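PDB 2J8H: titin from Homo sapiens, which is the giant elastic filament protein of the muscle sarcomere, represented here by a rigid tandem of two immunoglobulin domains from its A-band region. Local coordinates for residues Pro134-Lys140 / Phe175-Lys181; Val98-Leu104 / Ile126-Lys131; Ala116-Val122 / Phe164-Arg170; Gln19-Val25 / Gln63-Val69. One frame throughout, in Å; residues are numbered along the deposited sequence.

Interaction 1: Pro134-Lys140 / Phe175-Lys181; sequences PVITWQK and FYVVCAK
Strands C and F of an immunoglobulin domain illustrate how one antiparallel pair can carry both a hydrogen-bonded backbone and a core aromatic. Both segments are extended, their strand axes antiparallel at 162° and 4.5 Å apart at closest, with no break in register from V135/K181 to K140/Y176. F175, at one end, turns its ring away from the partner strand. Y176 (chi1 m) lies in the non-hydrogen-bonded pair with K140, whose fully extended side chain sets CG 4.0 Å from the Y176 ring centroid, over its face. The Y176 hydroxyl bonds back to the carbonyl of D172, the tyrosine corner of Greek-key folds. V177 pairs with Q139: V177 N to Q139 O and Q139 N to V177 O are both 2.8 Å. V178, where many immunoglobulin domains have the disulphide cysteine, points to the side of W138 (chi1 m, chi2 88°); its CB stands 3.7 Å from the centroid of the indole six-membered ring, almost on the normal. C179 N donates to T137 O and T137 N to C179 O, both at 2.9 Å. A180 CB meets I136 CD1 at 3.6 Å on the W138 face. K181 closes the register, accepting from V135 N at its O (2.8 Å), and folds back over the T137 face until its NZ reaches, at 2.8 Å, a water that donates to V135 O at 2.7 Å.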
# COMPACT_ATOMS: atom_id res chain seq x y z
N PRO A 134 -21.25 -5.88 -7.06
CA PRO A 134 -21.04 -6.03 -8.49
C PRO A 134 -22.09 -6.89 -9.21
O PRO A 134 -22.77 -7.70 -8.60
CB PRO A 134 -19.67 -6.69 -8.55
CG PRO A 134 -19.62 -7.50 -7.35
CD PRO A 134 -20.36 -6.76 -6.30
N VAL A 135 -22.24 -6.62 -10.51
CA VAL A 135 -23.00 -7.48 -11.37
C VAL A 135 -22.13 -8.69 -11.68
O VAL A 135 -20.97 -8.55 -12.06
CB VAL A 135 -23.38 -6.80 -12.66
CG1 VAL A 135 -24.08 -7.80 -13.58
CG2 VAL A 135 -24.32 -5.58 -12.37
N ILE A 136 -22.70 -9.88 -11.49
CA ILE A 136 -22.00 -11.13 -11.70
C ILE A 136 -22.55 -11.77 -12.94
O ILE A 136 -23.76 -11.84 -13.13
CB ILE A 136 -22.25 -12.09 -10.52
CG1 ILE A 136 -21.64 -11.54 -9.23
CG2 ILE A 136 -21.76 -13.51 -10.86
CD1 ILE A 136 -20.14 -11.25 -9.27
N THR A 137 -21.66 -12.24 -13.82
CA THR A 137 -22.08 -13.02 -14.98
C THR A 137 -21.24 -14.26 -15.13
O THR A 137 -20.07 -14.26 -14.77
CB THR A 137 -22.03 -12.23 -16.29
OG1 THR A 137 -20.68 -11.89 -16.58
CG2 THR A 137 -22.87 -10.98 -16.22
N TRP A 138 -21.84 -15.31 -15.68
CA TRP A 138 -21.13 -16.55 -15.99
C TRP A 138 -21.30 -16.86 -17.45
O TRP A 138 -22.36 -16.59 -18.05
CB TRP A 138 -21.72 -17.73 -15.20
CG TRP A 138 -21.36 -17.81 -13.79
CD1 TRP A 138 -22.00 -17.23 -12.73
CD2 TRP A 138 -20.29 -18.56 -13.24
NE1 TRP A 138 -21.39 -17.57 -11.57
CE2 TRP A 138 -20.33 -18.40 -11.85
CE3 TRP A 138 -19.32 -19.39 -13.78
CZ2 TRP A 138 -19.41 -19.00 -11.00
CZ3 TRP A 138 -18.42 -19.99 -12.94
CH2 TRP A 138 -18.47 -19.80 -11.57
N GLN A 139 -20.26 -17.44 -18.04
CA GLN A 139 -20.26 -17.86 -19.44
C GLN A 139 -19.58 -19.21 -19.56
O GLN A 139 -18.68 -19.52 -18.78
CB GLN A 139 -19.40 -16.93 -20.33
CG GLN A 139 -19.65 -15.45 -20.26
CD GLN A 139 -18.37 -14.62 -20.61
OE1 GLN A 139 -18.11 -13.57 -19.99
NE2 GLN A 139 -17.57 -15.11 -21.60
N LYS A 140 -19.97 -20.00 -20.56
CA LYS A 140 -19.16 -21.15 -20.98
C LYS A 140 -18.69 -20.84 -22.37
O LYS A 140 -19.49 -20.74 -23.30
CB LYS A 140 -19.94 -22.46 -20.98
CG LYS A 140 -19.03 -23.67 -21.16
CD LYS A 140 -19.81 -24.96 -21.28
CE LYS A 140 -18.85 -26.14 -21.34
NZ LYS A 140 -19.54 -27.44 -21.47
N PHE A 175 -14.52 -24.65 -20.19
CA PHE A 175 -13.98 -23.46 -19.56
C PHE A 175 -15.09 -22.50 -19.23
O PHE A 175 -15.81 -22.06 -20.13
CB PHE A 175 -12.98 -22.79 -20.49
CG PHE A 175 -11.77 -23.63 -20.79
CD1 PHE A 175 -11.75 -24.46 -21.88
CD2 PHE A 175 -10.66 -23.59 -19.96
CE1 PHE A 175 -10.63 -25.25 -22.17
CE2 PHE A 175 -9.54 -24.36 -20.23
CZ PHE A 175 -9.53 -25.20 -21.34
N TYR A 176 -15.26 -22.21 -17.95
CA TYR A 176 -16.34 -21.34 -17.49
C TYR A 176 -15.70 -20.02 -17.06
O TYR A 176 -14.67 -20.01 -16.40
CB TYR A 176 -17.10 -22.02 -16.35
CG TYR A 176 -17.85 -23.25 -16.82
CD1 TYR A 176 -17.23 -24.49 -16.90
CD2 TYR A 176 -19.17 -23.16 -17.22
CE1 TYR A 176 -17.91 -25.61 -17.38
CE2 TYR A 176 -19.87 -24.28 -17.68
CZ TYR A 176 -19.24 -25.49 -17.76
OH TYR A 176 -19.95 -26.58 -18.22
N VAL A 177 -16.30 -18.92 -17.49
CA VAL A 177 -15.80 -17.60 -17.20
C VAL A 177 -16.79 -16.90 -16.26
O VAL A 177 -17.97 -16.84 -16.56
CB VAL A 177 -15.60 -16.79 -18.48
CG1 VAL A 177 -15.10 -15.39 -18.14
CG2 VAL A 177 -14.63 -17.51 -19.42
N VAL A 178 -16.30 -16.43 -15.12
CA VAL A 178 -17.11 -15.66 -14.18
C VAL A 178 -16.55 -14.23 -14.16
O VAL A 178 -15.31 -14.02 -14.18
CB VAL A 178 -17.09 -16.27 -12.77
CG1 VAL A 178 -15.68 -16.44 -12.26
CG2 VAL A 178 -17.97 -15.44 -11.80
N CYS A 179 -17.45 -13.26 -14.15
CA CYS A 179 -17.06 -11.88 -14.26
C CYS A 179 -17.83 -11.06 -13.24
O CYS A 179 -19.02 -11.31 -13.04
CB CYS A 179 -17.31 -11.43 -15.69
SG CYS A 179 -16.89 -9.71 -16.08
N ALA A 180 -17.14 -10.14 -12.57
CA ALA A 180 -17.76 -9.20 -11.64
C ALA A 180 -17.47 -7.80 -12.16
O ALA A 180 -16.33 -7.50 -12.50
CB ALA A 180 -17.18 -9.38 -10.22
N LYS A 181 -18.51 -6.96 -12.22
CA LYS A 181 -18.41 -5.58 -12.69
C LYS A 181 -19.09 -4.63 -11.71
O LYS A 181 -20.22 -4.87 -11.29
CB LYS A 181 -19.13 -5.38 -14.04
CG LYS A 181 -18.73 -6.29 -15.17
CD LYS A 181 -19.90 -6.50 -16.17
CE LYS A 181 -19.48 -7.36 -17.39
NZ LYS A 181 -19.19 -8.80 -17.10
O HOH W 1 -20.47 -9.30 -14.64
O HOH W 2 -18.99 -14.09 -17.59
O HOH W 3 -22.15 -27.44 -20.22

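Interaction 2: Val98-Leu104 / Ile126-Lys131; sequences VPAKIHL and IPFSGK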
# COMPACT_ATOMS: atom_id res chain seq x y z
N VAL A 98 -14.86 -0.46 -3.17
CA VAL A 98 -14.11 -1.70 -3.35
C VAL A 98 -14.30 -2.11 -4.80
O VAL A 98 -15.43 -2.39 -5.22
CB VAL A 98 -14.62 -2.82 -2.41
CG1 VAL A 98 -13.74 -4.06 -2.54
CG2 VAL A 98 -14.69 -2.32 -0.95
N PRO A 99 -13.22 -2.09 -5.58
CA PRO A 99 -13.32 -2.52 -6.98
C PRO A 99 -13.85 -3.94 -7.10
O PRO A 99 -13.54 -4.78 -6.25
CB PRO A 99 -11.86 -2.46 -7.45
CG PRO A 99 -11.26 -1.44 -6.61
CD PRO A 99 -11.86 -1.65 -5.26
N ALA A 100 -14.62 -4.22 -8.15
CA ALA A 100 -15.11 -5.59 -8.35
C ALA A 100 -13.93 -6.48 -8.56
O ALA A 100 -13.05 -6.15 -9.36
CB ALA A 100 -16.07 -5.69 -9.54
N LYS A 101 -13.90 -7.62 -7.88
CA LYS A 101 -12.76 -8.50 -7.95
C LYS A 101 -13.19 -9.93 -7.71
O LYS A 101 -13.99 -10.21 -6.85
CB LYS A 101 -11.69 -8.06 -6.92
CG LYS A 101 -10.39 -8.85 -6.94
CD LYS A 101 -9.48 -8.49 -8.10
CE LYS A 101 -8.34 -9.57 -8.34
NZ LYS A 101 -8.80 -10.81 -9.07
N ILE A 102 -12.67 -10.83 -8.53
CA ILE A 102 -12.92 -12.26 -8.39
C ILE A 102 -11.70 -12.85 -7.68
O ILE A 102 -10.58 -12.53 -8.04
CB ILE A 102 -13.05 -12.95 -9.76
CG1 ILE A 102 -14.29 -12.49 -10.50
CG2 ILE A 102 -13.10 -14.46 -9.59
CD1 ILE A 102 -15.57 -12.65 -9.74
N HIS A 103 -11.94 -13.69 -6.68
CA HIS A 103 -10.88 -14.27 -5.85
C HIS A 103 -10.90 -15.78 -5.95
O HIS A 103 -11.63 -16.44 -5.21
CB HIS A 103 -11.10 -13.93 -4.38
CG HIS A 103 -11.25 -12.48 -4.10
ND1 HIS A 103 -10.22 -11.58 -4.24
CD2 HIS A 103 -12.31 -11.76 -3.66
CE1 HIS A 103 -10.64 -10.37 -3.92
NE2 HIS A 103 -11.91 -10.45 -3.57
N LEU A 104 -10.08 -16.33 -6.83
CA LEU A 104 -9.96 -17.79 -6.95
C LEU A 104 -9.14 -18.36 -5.79
O LEU A 104 -7.95 -18.05 -5.66
CB LEU A 104 -9.28 -18.15 -8.25
CG LEU A 104 -9.99 -17.83 -9.57
CD1 LEU A 104 -9.09 -18.33 -10.73
CD2 LEU A 104 -11.40 -18.40 -9.63
N ILE A 126 -17.14 -19.32 -6.24
CA ILE A 126 -16.19 -18.26 -6.51
C ILE A 126 -16.44 -17.05 -5.61
O ILE A 126 -17.46 -16.35 -5.77
CB ILE A 126 -16.29 -17.76 -7.96
CG1 ILE A 126 -16.17 -18.92 -8.96
CG2 ILE A 126 -15.13 -16.82 -8.24
CD1 ILE A 126 -14.82 -19.62 -8.92
N PRO A 127 -15.54 -16.81 -4.64
CA PRO A 127 -15.68 -15.60 -3.84
C PRO A 127 -15.43 -14.36 -4.68
O PRO A 127 -14.63 -14.39 -5.62
CB PRO A 127 -14.60 -15.74 -2.77
CG PRO A 127 -14.14 -17.13 -2.85
CD PRO A 127 -14.38 -17.61 -4.21
N PHE A 128 -16.11 -13.27 -4.36
CA PHE A 128 -15.82 -12.01 -5.00
C PHE A 128 -15.99 -10.84 -4.04
O PHE A 128 -16.62 -10.95 -3.00
CB PHE A 128 -16.72 -11.82 -6.22
CG PHE A 128 -18.14 -11.69 -5.88
CD1 PHE A 128 -18.65 -10.47 -5.51
CD2 PHE A 128 -18.97 -12.79 -5.88
CE1 PHE A 128 -19.94 -10.34 -5.18
CE2 PHE A 128 -20.30 -12.65 -5.53
CZ PHE A 128 -20.78 -11.44 -5.18
N SER A 129 -15.42 -9.70 -4.42
CA SER A 129 -15.56 -8.47 -3.67
C SER A 129 -16.10 -7.40 -4.61
O SER A 129 -16.00 -7.53 -5.84
CB SER A 129 -14.19 -8.01 -3.15
OG SER A 129 -13.60 -9.00 -2.32
N GLY A 130 -16.66 -6.35 -4.03
CA GLY A 130 -17.07 -5.19 -4.81
C GLY A 130 -18.08 -4.37 -4.06
O GLY A 130 -19.03 -4.90 -3.53
N LYS A 131 -17.85 -3.07 -4.00
CA LYS A 131 -18.80 -2.14 -3.41
C LYS A 131 -18.72 -0.91 -4.29
O LYS A 131 -17.65 -0.31 -4.39
CB LYS A 131 -18.43 -1.78 -1.95
CG LYS A 131 -18.54 -2.93 -0.95
CD LYS A 131 -19.97 -3.22 -0.55
CE LYS A 131 -20.15 -4.69 -0.16
NZ LYS A 131 -21.50 -4.88 0.44
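V98 opens the pairing with two backbone bonds to K131, V98 N to K131 O at 3.0 Å and V98 O to K131 N at 2.8 Å, while its CG1 lies 4.0 Å from S129 CB. P99 then points away, and the register slips: P99 and A100 together face the single residue G130, a beta bulge. G130 sits at phi/psi 160/131, where a CB would be jammed against the preceding carbonyl and crowd A100 CA; A100 CA instead approaches S129 O at 3.3 Å. N182 bonds to V98 O and A100 N with its side-chain amide, tying this irregular spot to strand 174-182. One continuous strand here serves both domains: strand 86-102 pairs with strand 76-83 in the first immunoglobulin domain and, from V98 on and across the bulge, with strand 123-131 in the second, consistent with a rigid tandem. K101 restores regular pairing through K101 N to S129 O and S129 N to K101 O, both 2.9 Å; its NZ forms a salt bridge with D187 and also reaches I102 O. Facing the core, I102 presses CG2 on I126 CG2 (3.4 Å) and CD1 on F128 CB (3.8 Å). H103 N bonds to P127 O at 3.0 Å, and the imidazole swings back so that NE2 meets S129 OG at 2.6 Å in a hydrogen bond. L104 CD2 rests 3.7 Å from I126 CD1.

Interaction 3: Ala116-Val122 / Phe164-Arg170; sequences ALRGEVV and FPNGVER
Two turns fitted against each other close one end of the second immunoglobulin domain, where the turn leading from strand A' of one sheet to B of the other meets the E-F loop. L117-E120 is a type II turn with G119 at phi/psi 86/-9, held by E120 N to L117 O (3.0 Å) and L117 N to E120 OE1 (3.0 Å). F164-G167 is type I, with P165 and N166 at its corners. The main bump is V168 (chi1 m), which fills the hollow lined by A116, L117, E120 and V122: its CG2 lies 3.1 Å from L117 O and 4.0 Å from A116 CB, its CG1 3.6 Å from V122 CG2. V168 is held through N and O: G119 N to V168 O and V168 N to E120 O, each 2.8 Å. G167 packs flat against the first turn; a CB there would come within 2.7 Å of G119 O. V121 drapes CG1 3.6 Å from F164 O, whereas V122 O takes F164 N at 2.8 Å and V122 CG1 touches F164 CD1 at 3.9 Å, next to the ring of Y151. At the open rim R118 and R170 each lay their guanidinium over a face of the other, R118 NH1 2.9 Å from R170 NH2. Like charges so close imply compensation, which D197 supplies through a salt bridge to R170 and a long, weak ion pair to R118.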
# COMPACT_ATOMS: atom_id res chain seq x y z
N ALA A 116 -14.37 -33.37 -11.73
CA ALA A 116 -15.63 -33.97 -11.34
C ALA A 116 -15.76 -35.36 -11.94
O ALA A 116 -15.09 -35.69 -12.90
CB ALA A 116 -16.80 -33.08 -11.79
N LEU A 117 -16.64 -36.15 -11.34
CA LEU A 117 -17.04 -37.44 -11.89
C LEU A 117 -18.47 -37.33 -12.45
O LEU A 117 -19.26 -36.54 -11.94
CB LEU A 117 -17.00 -38.50 -10.80
CG LEU A 117 -15.64 -38.83 -10.20
CD1 LEU A 117 -15.84 -39.91 -9.14
CD2 LEU A 117 -14.62 -39.30 -11.25
N ARG A 118 -18.78 -38.12 -13.48
CA ARG A 118 -20.11 -38.10 -14.05
C ARG A 118 -21.16 -38.27 -12.97
O ARG A 118 -21.02 -39.14 -12.10
CB ARG A 118 -20.30 -39.24 -15.05
CG ARG A 118 -19.77 -38.96 -16.43
CD ARG A 118 -19.95 -40.21 -17.28
NE ARG A 118 -21.22 -40.26 -18.01
CZ ARG A 118 -21.82 -41.37 -18.43
NH1 ARG A 118 -21.31 -42.58 -18.16
NH2 ARG A 118 -22.97 -41.28 -19.10
N GLY A 119 -22.20 -37.44 -13.05
CA GLY A 119 -23.31 -37.50 -12.12
C GLY A 119 -23.13 -36.72 -10.84
O GLY A 119 -24.07 -36.56 -10.07
N GLU A 120 -21.92 -36.22 -10.60
CA GLU A 120 -21.64 -35.45 -9.40
C GLU A 120 -22.33 -34.08 -9.50
O GLU A 120 -22.23 -33.41 -10.52
CB GLU A 120 -20.13 -35.26 -9.29
CG GLU A 120 -19.67 -34.54 -8.05
CD GLU A 120 -18.16 -34.39 -8.00
OE1 GLU A 120 -17.46 -35.24 -8.61
OE2 GLU A 120 -17.69 -33.44 -7.33
N VAL A 121 -23.02 -33.68 -8.44
CA VAL A 121 -23.64 -32.36 -8.39
C VAL A 121 -22.54 -31.37 -8.02
O VAL A 121 -22.23 -31.15 -6.85
CB VAL A 121 -24.81 -32.29 -7.40
CG1 VAL A 121 -25.35 -30.90 -7.36
CG2 VAL A 121 -25.92 -33.30 -7.78
N VAL A 122 -21.97 -30.76 -9.05
CA VAL A 122 -20.85 -29.86 -8.90
C VAL A 122 -21.31 -28.43 -8.65
O VAL A 122 -22.26 -27.95 -9.27
CB VAL A 122 -19.99 -29.95 -10.19
CG1 VAL A 122 -19.06 -28.75 -10.32
CG2 VAL A 122 -19.23 -31.29 -10.21
N PHE A 164 -24.38 -27.44 -11.07
CA PHE A 164 -24.90 -28.42 -12.02
C PHE A 164 -25.86 -29.32 -11.25
O PHE A 164 -25.50 -30.42 -10.90
CB PHE A 164 -23.72 -29.22 -12.60
CG PHE A 164 -22.77 -28.37 -13.41
CD1 PHE A 164 -21.78 -27.61 -12.80
CD2 PHE A 164 -22.89 -28.29 -14.79
CE1 PHE A 164 -20.93 -26.81 -13.55
CE2 PHE A 164 -22.03 -27.50 -15.53
CZ PHE A 164 -21.05 -26.75 -14.90
N PRO A 165 -27.09 -28.84 -10.95
CA PRO A 165 -27.97 -29.54 -10.02
C PRO A 165 -28.43 -30.93 -10.46
O PRO A 165 -28.85 -31.74 -9.62
CB PRO A 165 -29.16 -28.59 -9.88
CG PRO A 165 -29.16 -27.79 -11.11
CD PRO A 165 -27.72 -27.60 -11.45
N ASN A 166 -28.37 -31.19 -11.76
CA ASN A 166 -28.83 -32.45 -12.29
C ASN A 166 -27.71 -33.50 -12.25
O ASN A 166 -27.93 -34.65 -12.63
CB ASN A 166 -29.29 -32.29 -13.74
CG ASN A 166 -30.28 -31.16 -13.94
OD1 ASN A 166 -31.16 -30.92 -13.10
ND2 ASN A 166 -30.18 -30.49 -15.09
N GLY A 167 -26.52 -33.10 -11.83
CA GLY A 167 -25.34 -33.95 -11.94
C GLY A 167 -24.60 -33.64 -13.23
O GLY A 167 -25.21 -33.54 -14.30
N VAL A 168 -23.28 -33.54 -13.15
CA VAL A 168 -22.50 -33.21 -14.34
C VAL A 168 -22.51 -34.31 -15.35
O VAL A 168 -22.53 -35.49 -15.01
CB VAL A 168 -21.01 -32.90 -14.05
CG1 VAL A 168 -20.90 -31.59 -13.33
CG2 VAL A 168 -20.37 -34.02 -13.27
N GLU A 169 -22.52 -33.88 -16.60
CA GLU A 169 -22.43 -34.75 -17.75
C GLU A 169 -21.07 -34.51 -18.38
O GLU A 169 -20.41 -33.51 -18.10
CB GLU A 169 -23.54 -34.37 -18.72
CG GLU A 169 -24.94 -34.65 -18.15
CD GLU A 169 -26.06 -33.86 -18.84
OE1 GLU A 169 -25.81 -33.26 -19.91
OE2 GLU A 169 -27.19 -33.86 -18.30
N ARG A 170 -20.64 -35.42 -19.24
CA ARG A 170 -19.34 -35.29 -19.88
C ARG A 170 -19.24 -33.99 -20.66
O ARG A 170 -18.17 -33.38 -20.75
CB ARG A 170 -19.10 -36.46 -20.81
CG ARG A 170 -18.89 -37.74 -20.10
CD ARG A 170 -18.69 -38.84 -21.11
NE ARG A 170 -18.84 -40.14 -20.48
CZ ARG A 170 -19.35 -41.22 -21.07
NH1 ARG A 170 -19.78 -41.20 -22.33
NH2 ARG A 170 -19.44 -42.35 -20.37

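Interaction 4: Gln19-Val25 / Gln63-Val69; sequences QSNATLV and QLIIASV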
# COMPACT_ATOMS: atom_id res chain seq x y z
N GLN A 19 -8.88 -0.05 2.05
CA GLN A 19 -7.50 -0.09 2.60
C GLN A 19 -6.78 1.27 2.74
O GLN A 19 -5.66 1.31 3.24
CB GLN A 19 -6.63 -1.13 1.88
CG GLN A 19 -7.11 -2.59 2.15
CD GLN A 19 -6.35 -3.66 1.37
OE1 GLN A 19 -5.48 -3.38 0.53
NE2 GLN A 19 -6.70 -4.92 1.63
N SER A 20 -7.40 2.36 2.31
CA SER A 20 -6.90 3.70 2.60
C SER A 20 -7.39 4.14 3.97
O SER A 20 -8.22 3.47 4.59
CB SER A 20 -7.36 4.70 1.55
OG SER A 20 -6.70 4.46 0.31
N ASN A 21 -6.84 5.25 4.45
CA ASN A 21 -7.25 5.82 5.70
C ASN A 21 -8.34 6.82 5.37
O ASN A 21 -8.24 7.54 4.37
CB ASN A 21 -6.08 6.50 6.41
CG ASN A 21 -5.01 5.52 6.87
OD1 ASN A 21 -5.11 4.31 6.64
ND2 ASN A 21 -3.97 6.04 7.50
N ALA A 22 -9.39 6.84 6.17
CA ALA A 22 -10.42 7.84 6.03
C ALA A 22 -10.18 8.84 7.16
O ALA A 22 -9.95 8.44 8.30
CB ALA A 22 -11.79 7.20 6.16
N THR A 23 -10.20 10.13 6.82
CA THR A 23 -10.02 11.19 7.81
C THR A 23 -11.22 12.08 7.77
O THR A 23 -11.54 12.65 6.74
CB THR A 23 -8.77 12.01 7.51
OG1 THR A 23 -7.65 11.11 7.47
CG2 THR A 23 -8.55 13.08 8.60
N LEU A 24 -11.88 12.19 8.91
CA LEU A 24 -13.06 13.02 9.06
C LEU A 24 -12.58 14.23 9.84
O LEU A 24 -11.93 14.06 10.88
CB LEU A 24 -14.10 12.29 9.88
CG LEU A 24 -14.83 11.11 9.23
CD1 LEU A 24 -13.95 9.94 8.89
CD2 LEU A 24 -15.84 10.64 10.20
N VAL A 25 -12.86 15.42 9.34
CA VAL A 25 -12.30 16.64 9.88
C VAL A 25 -13.44 17.61 10.09
O VAL A 25 -14.37 17.67 9.27
CB VAL A 25 -11.32 17.34 8.88
CG1 VAL A 25 -10.53 18.43 9.62
CG2 VAL A 25 -10.36 16.35 8.21
N GLN A 63 -10.04 15.95 14.14
CA GLN A 63 -10.14 14.94 13.11
C GLN A 63 -10.02 13.54 13.68
O GLN A 63 -9.40 13.30 14.71
CB GLN A 63 -9.17 15.23 11.93
CG GLN A 63 -7.76 14.85 12.13
CD GLN A 63 -6.82 15.25 11.02
OE1 GLN A 63 -7.20 15.88 10.04
NE2 GLN A 63 -5.54 14.95 11.20
N LEU A 64 -10.70 12.63 13.00
CA LEU A 64 -10.65 11.23 13.31
C LEU A 64 -10.05 10.55 12.11
O LEU A 64 -10.53 10.74 10.98
CB LEU A 64 -12.06 10.72 13.55
CG LEU A 64 -12.23 9.18 13.66
CD1 LEU A 64 -11.61 8.67 14.94
CD2 LEU A 64 -13.74 8.84 13.58
N ILE A 65 -9.02 9.75 12.33
CA ILE A 65 -8.44 8.95 11.29
C ILE A 65 -8.82 7.49 11.52
O ILE A 65 -8.52 6.92 12.57
CB ILE A 65 -6.90 9.06 11.24
CG1 ILE A 65 -6.47 10.54 11.24
CG2 ILE A 65 -6.33 8.32 10.00
CD1 ILE A 65 -4.97 10.78 11.50
N ILE A 66 -9.48 6.90 10.52
CA ILE A 66 -9.85 5.49 10.53
C ILE A 66 -8.93 4.82 9.56
O ILE A 66 -8.99 5.10 8.37
CB ILE A 66 -11.30 5.26 10.05
CG1 ILE A 66 -12.25 6.18 10.84
CG2 ILE A 66 -11.71 3.81 10.18
CD1 ILE A 66 -13.65 6.23 10.28
N ALA A 67 -8.10 3.91 10.06
CA ALA A 67 -7.08 3.30 9.26
C ALA A 67 -7.65 2.21 8.40
O ALA A 67 -8.55 1.46 8.82
CB ALA A 67 -5.97 2.73 10.14
N SER A 68 -7.08 2.09 7.20
CA SER A 68 -7.26 0.90 6.41
C SER A 68 -8.71 0.48 6.34
O SER A 68 -9.11 -0.57 6.89
CB SER A 68 -6.39 -0.22 6.99
OG SER A 68 -5.01 0.10 6.82
N VAL A 69 -9.51 1.31 5.69
CA VAL A 69 -10.94 1.13 5.73
C VAL A 69 -11.40 -0.11 4.99
O VAL A 69 -10.85 -0.47 3.95
CB VAL A 69 -11.71 2.39 5.26
CG1 VAL A 69 -11.46 3.50 6.23
CG2 VAL A 69 -11.34 2.80 3.84
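Along the strand part of this contact, backbone donors and acceptors find partners in a regular alternation. L24 N and O pair with L64 O (2.9 Å) and L64 N (2.8 Å); A22 N and O do the same with I66 O (2.8 Å) and I66 N (2.7 Å). These are strands B and E of the first immunoglobulin domain, antiparallel at 168°, and I65 and N21 use their other backbone edges: I65 bonds to R53 of strand 52-57, and N21 O accepts from R17 of the second subunit. Past I66 the strands give way to loops, yet pairing goes on. N21 OD1 substitutes for a carbonyl, accepting S68 N at 3.0 Å, while S20 O takes V69 N at 2.7 Å and V69 O takes Q19 N at 2.8 Å. On the face that carries A22, L24 and I66, A22 CB packs on V69 CG1 (3.7 Å) and L24 CD1 on I66 CD1 (4.0 Å). The Q63 amide is doubly used: NE2 donates to Q55, and OE1 accepts from I186 N of the second subunit.

How the interactions relate
Together the four contacts show backbone pairing adapted to position. Interactions 1 and 2 share the core of the second domain, their centres 11 Å apart: W138 CH2 touches I126 CG1 at 3.6 Å. Interaction 1 pairs without a break, whereas a bulge interrupts interaction 2, which joins the two domains. Interaction 3, its centre about 20 Å from that of interaction 1, closes that domain's far end with turns, three cross-segment bonds and surface arginines; Y176 OH meets F164 CZ at 3.5 Å. Interaction 4, in the first domain, pairs regularly in its strand part, 22-25 with 63-66, before continuing into loops; its packing is aliphatic, not aromatic, and like interaction 1 it touches the second subunit.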